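PDB 1LU4: soluble secreted antigen MPT53 from Mycobacterium tuberculosis, which probably catalyses the oxidation of reduced, unfolded secreted proteins to form their disulfide bonds, as an oxidoreductase of the thioredoxin family. Local coordinates for residues E3-T8 against V104-D109; T10-A15 against G68-F73; P44-V49 against L79-L84; Q48-A51 against T57-G60. All coordinates share one frame; numbering follows the deposited sequence.

Contact 1: E3-T8 against V104-D109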
loop_
_atom_site.group_PDB
_atom_site.type_symbol
_atom_site.label_atom_id
_atom_site.label_comp_id
_atom_site.label_asym_id
_atom_site.label_seq_id
_atom_site.Cartn_x
_atom_site.Cartn_y
_atom_site.Cartn_z
ATOM N N GLU A 3 -0.110 -11.748 -12.593
ATOM C CA GLU A 3 0.525 -12.770 -11.778
ATOM C C GLU A 3 1.436 -12.241 -10.679
ATOM O O GLU A 3 1.781 -12.949 -9.714
ATOM C CB GLU A 3 1.310 -13.711 -12.730
ATOM C CG GLU A 3 1.485 -15.077 -12.076
ATOM C CD GLU A 3 1.535 -16.223 -13.063
ATOM O OE1 GLU A 3 1.684 -15.955 -14.274
ATOM O OE2 GLU A 3 1.425 -17.381 -12.609
ATOM N N ARG A 4 1.894 -10.986 -10.699
ATOM C CA ARG A 4 2.624 -10.613 -9.511
ATOM C C ARG A 4 1.809 -10.561 -8.218
ATOM O O ARG A 4 2.389 -10.685 -7.132
ATOM C CB ARG A 4 3.173 -9.198 -9.669
ATOM C CG ARG A 4 4.200 -9.058 -10.759
ATOM C CD ARG A 4 4.715 -7.633 -10.889
ATOM N NE ARG A 4 3.642 -6.701 -11.214
ATOM C CZ ARG A 4 3.690 -5.376 -11.278
ATOM N NH1 ARG A 4 4.895 -4.814 -11.051
ATOM N NH2 ARG A 4 2.667 -4.582 -11.558
ATOM N N LEU A 5 0.505 -10.372 -8.369
ATOM C CA LEU A 5 -0.359 -10.377 -7.191
ATOM C C LEU A 5 -0.405 -11.773 -6.549
ATOM O O LEU A 5 -0.979 -11.899 -5.483
ATOM C CB LEU A 5 -1.774 -9.962 -7.576
ATOM C CG LEU A 5 -1.928 -8.481 -7.927
ATOM C CD1 LEU A 5 -3.284 -8.240 -8.572
ATOM C CD2 LEU A 5 -1.776 -7.609 -6.665
ATOM N N GLN A 6 0.163 -12.824 -7.150
ATOM C CA GLN A 6 0.109 -14.178 -6.625
ATOM C C GLN A 6 1.169 -14.342 -5.553
ATOM O O GLN A 6 2.176 -15.010 -5.760
ATOM C CB GLN A 6 0.280 -15.171 -7.767
ATOM C CG GLN A 6 -0.394 -14.735 -9.055
ATOM C CD GLN A 6 -1.225 -15.900 -9.565
ATOM O OE1 GLN A 6 -1.429 -15.973 -10.760
ATOM N NE2 GLN A 6 -1.623 -16.720 -8.598
ATOM N N PHE A 7 0.947 -13.670 -4.425
ATOM C CA PHE A 7 1.845 -13.814 -3.284
ATOM C C PHE A 7 1.004 -14.110 -2.050
ATOM O O PHE A 7 -0.180 -13.768 -2.050
ATOM C CB PHE A 7 2.702 -12.582 -3.039
ATOM C CG PHE A 7 1.922 -11.295 -2.780
ATOM C CD1 PHE A 7 1.457 -10.913 -1.536
ATOM C CD2 PHE A 7 1.683 -10.414 -3.829
ATOM C CE1 PHE A 7 0.765 -9.756 -1.340
ATOM C CE2 PHE A 7 0.968 -9.229 -3.617
ATOM C CZ PHE A 7 0.516 -8.862 -2.355
ATOM N N THR A 8 1.672 -14.624 -1.040
ATOM C CA THR A 8 1.014 -14.696 0.277
ATOM C C THR A 8 1.863 -13.911 1.253
ATOM O O THR A 8 3.057 -13.660 1.066
ATOM C CB THR A 8 0.737 -16.129 0.750
ATOM O OG1 THR A 8 1.966 -16.864 0.891
ATOM C CG2 THR A 8 -0.126 -16.843 -0.287
ATOM N N VAL A 104 1.076 1.382 -6.363
ATOM C CA VAL A 104 0.637 0.684 -7.558
ATOM C C VAL A 104 -0.866 0.781 -7.590
ATOM O O VAL A 104 -1.540 0.295 -6.707
ATOM C CB VAL A 104 1.121 -0.762 -7.622
ATOM C CG1 VAL A 104 0.701 -1.400 -8.928
ATOM C CG2 VAL A 104 2.669 -0.916 -7.440
ATOM N N PHE A 105 -1.388 1.372 -8.687
ATOM C CA PHE A 105 -2.816 1.597 -8.869
ATOM C C PHE A 105 -3.335 0.566 -9.855
ATOM O O PHE A 105 -2.994 0.658 -11.065
ATOM C CB PHE A 105 -3.018 3.016 -9.395
ATOM C CG PHE A 105 -2.696 4.091 -8.394
ATOM C CD1 PHE A 105 -3.589 4.448 -7.406
ATOM C CD2 PHE A 105 -1.442 4.716 -8.457
ATOM C CE1 PHE A 105 -3.282 5.399 -6.485
ATOM C CE2 PHE A 105 -1.112 5.698 -7.533
ATOM C CZ PHE A 105 -2.038 6.026 -6.555
ATOM N N TYR A 106 -4.113 -0.409 -9.410
ATOM C CA TYR A 106 -4.625 -1.479 -10.270
ATOM C C TYR A 106 -6.082 -1.259 -10.630
ATOM O O TYR A 106 -6.937 -0.990 -9.796
ATOM C CB TYR A 106 -4.633 -2.760 -9.500
ATOM C CG TYR A 106 -3.325 -3.553 -9.460
ATOM C CD1 TYR A 106 -2.927 -4.245 -10.580
ATOM C CD2 TYR A 106 -2.545 -3.568 -8.343
ATOM C CE1 TYR A 106 -1.765 -4.958 -10.562
ATOM C CE2 TYR A 106 -1.359 -4.316 -8.312
ATOM C CZ TYR A 106 -0.980 -4.997 -9.429
ATOM O OH TYR A 106 0.190 -5.727 -9.402
ATOM N N ARG A 107 -6.331 -1.385 -11.930
ATOM C CA ARG A 107 -7.684 -1.536 -12.423
ATOM C C ARG A 107 -8.113 -3.000 -12.292
ATOM O O ARG A 107 -7.283 -3.901 -12.175
ATOM C CB ARG A 107 -7.802 -1.131 -13.898
ATOM C CG ARG A 107 -7.512 0.372 -14.090
ATOM C CD ARG A 107 -7.781 0.674 -15.576
ATOM N NE ARG A 107 -9.188 0.552 -15.924
ATOM C CZ ARG A 107 -10.061 1.554 -15.842
ATOM N NH1 ARG A 107 -9.649 2.749 -15.419
ATOM N NH2 ARG A 107 -11.318 1.339 -16.186
ATOM N N ALA A 108 -9.448 -3.229 -12.344
ATOM C CA ALA A 108 -9.977 -4.591 -12.263
ATOM C C ALA A 108 -9.474 -5.454 -13.404
ATOM O O ALA A 108 -9.365 -6.660 -13.261
ATOM C CB ALA A 108 -11.521 -4.528 -12.285
ATOM N N ASP A 109 -9.125 -4.833 -14.542
ATOM C CA ASP A 109 -8.639 -5.640 -15.675
ATOM C C ASP A 109 -7.172 -6.030 -15.564
ATOM O O ASP A 109 -6.672 -6.685 -16.459
ATOM C CB ASP A 109 -8.863 -4.888 -16.974
ATOM C CG ASP A 109 -7.970 -3.679 -17.147
ATOM O OD1 ASP A 109 -7.119 -3.348 -16.328
ATOM O OD2 ASP A 109 -8.137 -3.053 -18.219
#

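Contact 2: T10-A15 against G68-F73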
loop_
_atom_site.group_PDB
_atom_site.type_symbol
_atom_site.label_atom_id
_atom_site.label_comp_id
_atom_site.label_asym_id
_atom_site.label_seq_id
_atom_site.Cartn_x
_atom_site.Cartn_y
_atom_site.Cartn_z
ATOM N N THR A 10 1.724 -12.013 5.577
ATOM C CA THR A 10 1.172 -11.934 6.946
ATOM C C THR A 10 0.906 -10.468 7.257
ATOM O O THR A 10 1.746 -9.611 7.037
ATOM C CB THR A 10 2.136 -12.499 7.983
ATOM O OG1 THR A 10 2.358 -13.872 7.648
ATOM C CG2 THR A 10 1.591 -12.523 9.396
ATOM N N THR A 11 -0.290 -10.211 7.807
ATOM C CA THR A 11 -0.642 -8.846 8.162
ATOM C C THR A 11 0.008 -8.404 9.437
ATOM O O THR A 11 0.588 -9.255 10.159
ATOM C CB THR A 11 -2.171 -8.673 8.313
ATOM O OG1 THR A 11 -2.596 -9.281 9.553
ATOM C CG2 THR A 11 -2.953 -9.323 7.163
ATOM N N LEU A 12 -0.052 -7.106 9.723
ATOM C CA LEU A 12 0.603 -6.663 10.956
ATOM C C LEU A 12 -0.054 -7.283 12.170
ATOM O O LEU A 12 0.612 -7.334 13.195
ATOM C CB LEU A 12 0.514 -5.153 11.137
ATOM C CG LEU A 12 1.040 -4.324 9.996
ATOM C CD1 LEU A 12 1.025 -2.840 10.420
ATOM C CD2 LEU A 12 2.412 -4.727 9.555
ATOM N N SER A 13 -1.312 -7.701 12.122
ATOM C CA SER A 13 -2.092 -8.307 13.183
ATOM C C SER A 13 -1.750 -9.774 13.329
ATOM O O SER A 13 -2.174 -10.435 14.269
ATOM C CB SER A 13 -3.591 -8.222 12.912
ATOM O OG SER A 13 -3.971 -6.866 13.018
ATOM N N GLY A 14 -1.048 -10.320 12.348
ATOM C CA GLY A 14 -0.661 -11.718 12.355
ATOM C C GLY A 14 -1.525 -12.638 11.525
ATOM O O GLY A 14 -1.406 -13.868 11.651
ATOM N N ALA A 15 -2.443 -12.065 10.718
ATOM C CA ALA A 15 -3.365 -12.872 9.920
ATOM C C ALA A 15 -2.738 -13.207 8.575
ATOM O O ALA A 15 -1.942 -12.422 8.021
ATOM C CB ALA A 15 -4.661 -12.111 9.738
ATOM N N GLY A 68 6.111 -3.646 15.881
ATOM C CA GLY A 68 5.516 -2.652 16.740
ATOM C C GLY A 68 5.540 -1.254 16.152
ATOM O O GLY A 68 4.594 -0.474 16.319
ATOM N N ALA A 69 6.652 -0.905 15.467
ATOM C CA ALA A 69 6.770 0.416 14.837
ATOM C C ALA A 69 5.786 0.513 13.681
ATOM O O ALA A 69 5.173 1.581 13.442
ATOM C CB ALA A 69 8.212 0.657 14.370
ATOM N N MET A 70 5.646 -0.570 12.956
ATOM C CA MET A 70 4.630 -0.602 11.872
ATOM C C MET A 70 3.261 -0.381 12.429
ATOM O O MET A 70 2.460 0.402 11.911
ATOM C CB MET A 70 4.707 -1.918 11.097
ATOM C CG MET A 70 6.023 -2.134 10.358
ATOM S SD MET A 70 6.048 -3.824 9.688
ATOM C CE MET A 70 7.541 -3.780 8.727
ATOM N N GLN A 71 2.949 -1.089 13.521
ATOM C CA GLN A 71 1.612 -0.961 14.132
ATOM C C GLN A 71 1.378 0.444 14.672
ATOM O O GLN A 71 0.297 0.991 14.561
ATOM C CB GLN A 71 1.493 -1.962 15.293
ATOM C CG GLN A 71 1.421 -3.372 14.741
ATOM C CD GLN A 71 1.382 -4.418 15.834
ATOM O OE1 GLN A 71 1.698 -4.165 17.016
ATOM N NE2 GLN A 71 0.949 -5.602 15.473
ATOM N N SER A 72 2.410 1.062 15.296
ATOM C CA SER A 72 2.198 2.430 15.785
ATOM C C SER A 72 1.830 3.363 14.675
ATOM O O SER A 72 1.045 4.303 14.895
ATOM C CB SER A 72 3.501 2.900 16.449
ATOM O OG SER A 72 3.687 2.249 17.671
ATOM N N PHE A 73 2.456 3.195 13.496
ATOM C CA PHE A 73 2.172 4.060 12.358
ATOM C C PHE A 73 0.730 3.887 11.857
ATOM O O PHE A 73 0.015 4.855 11.661
ATOM C CB PHE A 73 3.203 3.707 11.303
ATOM C CG PHE A 73 3.140 4.455 10.014
ATOM C CD1 PHE A 73 2.312 4.045 8.964
ATOM C CD2 PHE A 73 3.941 5.591 9.780
ATOM C CE1 PHE A 73 2.353 4.715 7.744
ATOM C CE2 PHE A 73 3.941 6.253 8.561
ATOM C CZ PHE A 73 3.142 5.809 7.510
#

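Contact 3: P44-V49 against L79-L84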
loop_
_atom_site.group_PDB
_atom_site.type_symbol
_atom_site.label_atom_id
_atom_site.label_comp_id
_atom_site.label_asym_id
_atom_site.label_seq_id
_atom_site.Cartn_x
_atom_site.Cartn_y
_atom_site.Cartn_z
ATOM N N PRO A 44 -2.068 10.306 6.283
ATOM C CA PRO A 44 -3.443 10.809 6.488
ATOM C C PRO A 44 -4.286 10.767 5.217
ATOM O O PRO A 44 -5.480 10.520 5.239
ATOM C CB PRO A 44 -3.219 12.255 6.955
ATOM C CG PRO A 44 -1.825 12.282 7.540
ATOM C CD PRO A 44 -1.048 11.289 6.696
ATOM N N SER A 45 -3.617 11.019 4.062
ATOM C CA SER A 45 -4.308 10.951 2.788
ATOM C C SER A 45 -4.705 9.548 2.441
ATOM O O SER A 45 -5.810 9.311 1.929
ATOM C CB SER A 45 -3.395 11.521 1.688
ATOM O OG SER A 45 -3.210 12.914 1.985
ATOM N N LEU A 46 -3.847 8.555 2.649
ATOM C CA LEU A 46 -4.235 7.123 2.482
ATOM C C LEU A 46 -5.432 6.827 3.346
ATOM O O LEU A 46 -6.387 6.192 2.893
ATOM C CB LEU A 46 -3.114 6.147 2.879
ATOM C CG LEU A 46 -2.088 5.759 1.825
ATOM C CD1 LEU A 46 -2.718 4.936 0.676
ATOM C CD2 LEU A 46 -1.346 6.957 1.258
ATOM N N SER A 47 -5.403 7.277 4.613
ATOM C CA SER A 47 -6.511 6.919 5.510
ATOM C C SER A 47 -7.838 7.459 5.002
ATOM O O SER A 47 -8.848 6.747 4.930
ATOM C CB SER A 47 -6.226 7.571 6.876
ATOM O OG SER A 47 -7.315 7.265 7.738
ATOM N N GLN A 48 -7.830 8.702 4.576
ATOM C CA GLN A 48 -9.062 9.378 4.112
ATOM C C GLN A 48 -9.509 8.836 2.771
ATOM O O GLN A 48 -10.692 8.576 2.558
ATOM C CB GLN A 48 -8.789 10.890 4.036
ATOM C CG GLN A 48 -8.716 11.547 5.423
ATOM C CD GLN A 48 -10.032 11.474 6.143
ATOM O OE1 GLN A 48 -10.144 10.885 7.266
ATOM N NE2 GLN A 48 -11.063 12.049 5.564
ATOM N N VAL A 49 -8.605 8.694 1.814
ATOM C CA VAL A 49 -8.989 8.225 0.482
ATOM C C VAL A 49 -9.479 6.781 0.534
ATOM O O VAL A 49 -10.474 6.442 -0.115
ATOM C CB VAL A 49 -7.902 8.485 -0.545
ATOM C CG1 VAL A 49 -8.329 7.935 -1.924
ATOM C CG2 VAL A 49 -7.588 9.972 -0.662
ATOM N N LEU A 79 -4.976 3.912 9.561
ATOM C CA LEU A 79 -4.956 3.229 8.247
ATOM C C LEU A 79 -5.824 1.997 8.321
ATOM O O LEU A 79 -5.381 0.907 8.652
ATOM C CB LEU A 79 -3.520 2.880 7.833
ATOM C CG LEU A 79 -2.573 4.070 7.790
ATOM C CD1 LEU A 79 -1.166 3.637 7.353
ATOM C CD2 LEU A 79 -3.042 5.106 6.803
ATOM N N ASN A 80 -7.131 2.207 8.048
ATOM C CA ASN A 80 -8.093 1.128 8.220
ATOM C C ASN A 80 -8.222 0.274 6.974
ATOM O O ASN A 80 -9.269 0.246 6.270
ATOM C CB ASN A 80 -9.463 1.733 8.586
ATOM C CG ASN A 80 -10.495 0.669 8.886
ATOM O OD1 ASN A 80 -10.155 -0.416 9.348
ATOM N ND2 ASN A 80 -11.737 0.973 8.659
ATOM N N PHE A 81 -7.170 -0.451 6.685
ATOM C CA PHE A 81 -7.092 -1.361 5.576
ATOM C C PHE A 81 -5.969 -2.347 5.880
ATOM O O PHE A 81 -5.187 -2.137 6.815
ATOM C CB PHE A 81 -6.895 -0.655 4.223
ATOM C CG PHE A 81 -5.795 0.376 4.194
ATOM C CD1 PHE A 81 -4.455 -0.024 3.982
ATOM C CD2 PHE A 81 -6.048 1.725 4.330
ATOM C CE1 PHE A 81 -3.458 0.941 3.887
ATOM C CE2 PHE A 81 -5.062 2.691 4.217
ATOM C CZ PHE A 81 -3.756 2.262 3.995
ATOM N N THR A 82 -5.871 -3.412 5.084
ATOM C CA THR A 82 -4.844 -4.426 5.340
ATOM C C THR A 82 -3.454 -3.802 5.204
ATOM O O THR A 82 -3.172 -3.115 4.235
ATOM C CB THR A 82 -4.969 -5.542 4.278
ATOM O OG1 THR A 82 -6.257 -6.147 4.419
ATOM C CG2 THR A 82 -3.891 -6.595 4.491
ATOM N N ASN A 83 -2.590 -4.097 6.165
ATOM C CA ASN A 83 -1.157 -3.762 6.057
ATOM C C ASN A 83 -0.358 -5.003 6.323
ATOM O O ASN A 83 -0.590 -5.759 7.265
ATOM C CB ASN A 83 -0.779 -2.636 7.053
ATOM C CG ASN A 83 -1.278 -1.312 6.540
ATOM O OD1 ASN A 83 -0.643 -0.659 5.715
ATOM N ND2 ASN A 83 -2.460 -0.968 7.006
ATOM N N LEU A 84 0.618 -5.241 5.447
ATOM C CA LEU A 84 1.407 -6.460 5.431
ATOM C C LEU A 84 2.782 -6.208 6.054
ATOM O O LEU A 84 3.416 -5.197 5.775
ATOM C CB LEU A 84 1.621 -6.970 3.988
ATOM C CG LEU A 84 0.254 -7.230 3.269
ATOM C CD1 LEU A 84 0.506 -7.756 1.869
ATOM C CD2 LEU A 84 -0.636 -8.197 4.031
HETATM O O HOH W 1 -8.562 4.122 6.091
#

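Contact 4: Q48-A51 against T57-G60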
loop_
_atom_site.group_PDB
_atom_site.type_symbol
_atom_site.label_atom_id
_atom_site.label_comp_id
_atom_site.label_asym_id
_atom_site.label_seq_id
_atom_site.Cartn_x
_atom_site.Cartn_y
_atom_site.Cartn_z
ATOM N N GLN A 48 -7.830 8.702 4.576
ATOM C CA GLN A 48 -9.062 9.378 4.112
ATOM C C GLN A 48 -9.509 8.836 2.771
ATOM O O GLN A 48 -10.692 8.576 2.558
ATOM C CB GLN A 48 -8.789 10.890 4.036
ATOM C CG GLN A 48 -8.716 11.547 5.423
ATOM C CD GLN A 48 -10.032 11.474 6.143
ATOM O OE1 GLN A 48 -10.144 10.885 7.266
ATOM N NE2 GLN A 48 -11.063 12.049 5.564
ATOM N N VAL A 49 -8.605 8.694 1.814
ATOM C CA VAL A 49 -8.989 8.225 0.482
ATOM C C VAL A 49 -9.479 6.781 0.534
ATOM O O VAL A 49 -10.474 6.442 -0.115
ATOM C CB VAL A 49 -7.902 8.485 -0.545
ATOM C CG1 VAL A 49 -8.329 7.935 -1.924
ATOM C CG2 VAL A 49 -7.588 9.972 -0.662
ATOM N N ALA A 50 -8.848 5.927 1.320
ATOM C CA ALA A 50 -9.300 4.534 1.457
ATOM C C ALA A 50 -10.713 4.558 2.037
ATOM O O ALA A 50 -11.597 3.834 1.582
ATOM C CB ALA A 50 -8.353 3.729 2.316
ATOM N N ALA A 51 -10.951 5.383 3.065
ATOM C CA ALA A 51 -12.254 5.399 3.741
ATOM C C ALA A 51 -13.339 5.832 2.773
ATOM O O ALA A 51 -14.462 5.322 2.809
ATOM C CB ALA A 51 -12.243 6.292 4.959
ATOM N N THR A 57 -9.788 -1.685 -3.038
ATOM C CA THR A 57 -9.142 -2.376 -1.931
ATOM C C THR A 57 -7.684 -1.898 -1.774
ATOM O O THR A 57 -6.905 -2.007 -2.700
ATOM C CB THR A 57 -9.165 -3.889 -2.192
ATOM O OG1 THR A 57 -10.551 -4.283 -2.378
ATOM C CG2 THR A 57 -8.628 -4.656 -1.000
ATOM N N PHE A 58 -7.418 -1.322 -0.629
ATOM C CA PHE A 58 -6.089 -0.779 -0.344
ATOM C C PHE A 58 -5.314 -1.789 0.486
ATOM O O PHE A 58 -5.827 -2.344 1.459
ATOM C CB PHE A 58 -6.198 0.525 0.489
ATOM C CG PHE A 58 -6.662 1.722 -0.327
ATOM C CD1 PHE A 58 -7.984 1.786 -0.783
ATOM C CD2 PHE A 58 -5.779 2.750 -0.618
ATOM C CE1 PHE A 58 -8.398 2.891 -1.526
ATOM C CE2 PHE A 58 -6.183 3.870 -1.351
ATOM C CZ PHE A 58 -7.490 3.896 -1.777
ATOM N N VAL A 59 -4.034 -1.986 0.118
ATOM C CA VAL A 59 -3.139 -2.837 0.874
ATOM C C VAL A 59 -1.842 -2.098 1.026
ATOM O O VAL A 59 -1.161 -1.774 0.066
ATOM C CB VAL A 59 -2.922 -4.181 0.179
ATOM C CG1 VAL A 59 -1.976 -5.078 0.982
ATOM C CG2 VAL A 59 -4.265 -4.875 -0.059
ATOM N N GLY A 60 -1.494 -1.861 2.299
ATOM C CA GLY A 60 -0.164 -1.303 2.609
ATOM C C GLY A 60 0.830 -2.449 2.766
ATOM O O GLY A 60 0.469 -3.531 3.240
#

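Contact 1: E3-T8 against V104-D109
Leu5 rests on the ring of Tyr106, joining a 3-10 turn near the N-terminus to strand 102-106 in the central mixed sheet of this thioredoxin-like fold. The tight part is apolar. Leu5 CD1 sits over one face of the ring, 4.2 Å from the Tyr106 ring centroid and 17° off the ring normal, a CH-pi contact displaced toward the rim. The second methyl comes in on the same side of the ring plane but past the rim, Leu5 CD2 being 3.7 Å from Tyr106 CE2, and the branch point Leu5 CG comes within 3.8 Å of Tyr106 OH. With CG anti to its carbonyl carbon (chi1 -71°), Leu5 extends toward the tyrosine, which approaches from the opposite direction. Both residues are buried, and the buried phenol is well provided for: Tyr106 OH is hydrogen-bonded to Ala1 N and to Tyr95 OH.

Arg4 makes the looser, partly solvent-exposed side. Its chain runs straight as far as CD, then bends at chi3, which brings the guanidinium obliquely up to the phenol oxygen. Arg4 NH2 stops 3.5 Å from Tyr106 OH, and the guanidinium and ring planes stand 68° apart, so the two groups are not stacked. The arginine also leans on Tyr95 and on Ser112 of strand 112-115. Its carbonyl takes a weak hydrogen bond from Arg94 NH1, and Arg4 O lies in the plane of the Phe7 ring, at the ring edge, 3.4 Å from Phe7 CD2.

Contact 2: T10-A15 against G68-F73
Leu12 meets helix 67-77 in two ways, through its methyls and through its carbonyl. The methyls straddle the start of the Met70 side chain: Leu12 CD1 and Leu12 CD2 are each 3.9 Å from Met70 CB, and CD2 reaches on to Met70 SD at 3.7 Å. The two side chains cross at about a right angle, and the extended methionine then carries its terminal methyl away from the turn. On the more exposed flank Gln71 stretches out, its chain extended beyond CG (chi2 177°), and donates a hydrogen bond from Gln71 NE2 to Leu12 O at 2.9 Å. This bond is somewhat bent, with an N-H...O angle of 139°. The oxygen lies close to the amide plane of Gln71, but the donor stands above the carbonyl plane of Leu12, 45° out of it.

Leu12 belongs to the type I beta turn Thr11-Gly14, in the connection of the small beta hairpin formed by strands 8-10 and 16-18, which here docks onto a helix flanking the thioredoxin-like sheet. Gly14 N closes the turn on Thr11 O, and the next pair, Thr11 N to Ala15 O, ties its base at 2.8 Å. From inside the loop Thr11 OG1 accepts Ala15 N at 3.0 Å and, weakly, Ser13 N. Farther out, Leu12 N is probably hydrogen-bonded to Asn83 O, which pins the turn against edge strand 82-85. Met70 also packs on Asn85 of that strand and on Trp32 of strand 27-32.

Contact 3: P44-V49 against L79-L84
Leu79 pushes one methyl against the backbone of helix 37-52, in the angle between two helical residues. Leu79 CD2 lies 3.9 Å from Ser47 N and also touches Ser47 CB and Leu46 CB. Its CB leaves the chain alongside the helix, and it is the regular leucine conformation, with CG anti to the carbonyl carbon (chi1 -56°) and an extended chi2, that brings the branch back to it. Phe81 takes the less common choice: chi1 of 49° places its CG between backbone N and carbonyl carbon, and the ring swings toward Leu46. There Phe81 CZ touches Leu46 CB at 4.1 Å, while Phe81 CE2 is 4.0 Å from Leu46 O.

Ser47 turns its hydroxyl anti to the backbone N, where OG is hydrogen-bonded to Asn78 O, just ahead of Leu79. One water makes a second polar link between helix and loop, donating to Ser47 O at 2.9 Å and accepting from Asn80 N at 3.1 Å. Asn80 is the centre of an inverse gamma turn, closed by a weak bond from Phe81 N to Leu79 O; Leu79 and Phe81, on its two sides, both reach Leu46 CB.

Leu79 lies between two helices, packing also on Phe73 and Val74 of helix 67-77, while Leu46 reaches Phe58 of strand 57-62, and the chain then enters edge strand 82-85.

Contact 4: Q48-A51 against T57-G60
Ala50 and Phe58 meet without any polar bond; the polar links here belong to the strand, where Gly60 O is probably hydrogen-bonded to Leu84 N. That bond and its probable companion, Gly60 N to Thr82 O, join strand 57-62 to its parallel neighbour 82-85. On the other side Thr57 and Val59 are bonded through their backbones to strand 27-32, so Phe58 projects from a strand held along both margins.

Its ring lies flat against the helix. Ala50 CB stands over the middle of one face, 3.7 Å from the Phe58 ring centroid and only 14° off the normal, a well-centred CH-pi contact. The helix backbone shares that face: Ala50 CA comes to 3.5 Å from Phe58 CE1. The aromatic ring thus lies against the main chain of the helix as well as the methyl. Phe58 sends its CG anti to the carbonyl carbon (chi1 -75°), on a CB that already points at the helix.

Val49 adds a smaller touch from an oblique direction, Val49 CG1 to Phe58 CZ at 4.1 Å, and turns also to Leu127 and Val131 of helix 124-133. Phe58 also packs on Val28 of the adjoining strand, and Ala50 on Phe81. Helix against following strand, with strand 27-32 before them, is the beta-alpha-beta crossover of the thioredoxin fold: strands 27-32 and 57-62 run parallel, and helix 37-52 covers the sheet between them.

In the fold
Contacts 3 and 4 form one cluster, centres about 4 Å apart: both use helix 37-52 and share Gln48 and Val49, contact 4 ending on strand 57-62 and contact 3 on the loop into its parallel neighbour 82-85. Contact 2 lies about 13 Å from contact 3 and touches it, Leu12 packing on Leu84; along the chain their segments alternate. Contact 1, centred about 18 Å from contact 3 across the chain's centre, still meets it where Phe7 packs on Leu84. Its loop encloses the other three. Together they bind the N-terminal segment, hairpin turn and two helices around one mixed sheet, the thioredoxin-like scaffold that carries Cys36 and Cys39 at the start of helix 37-52.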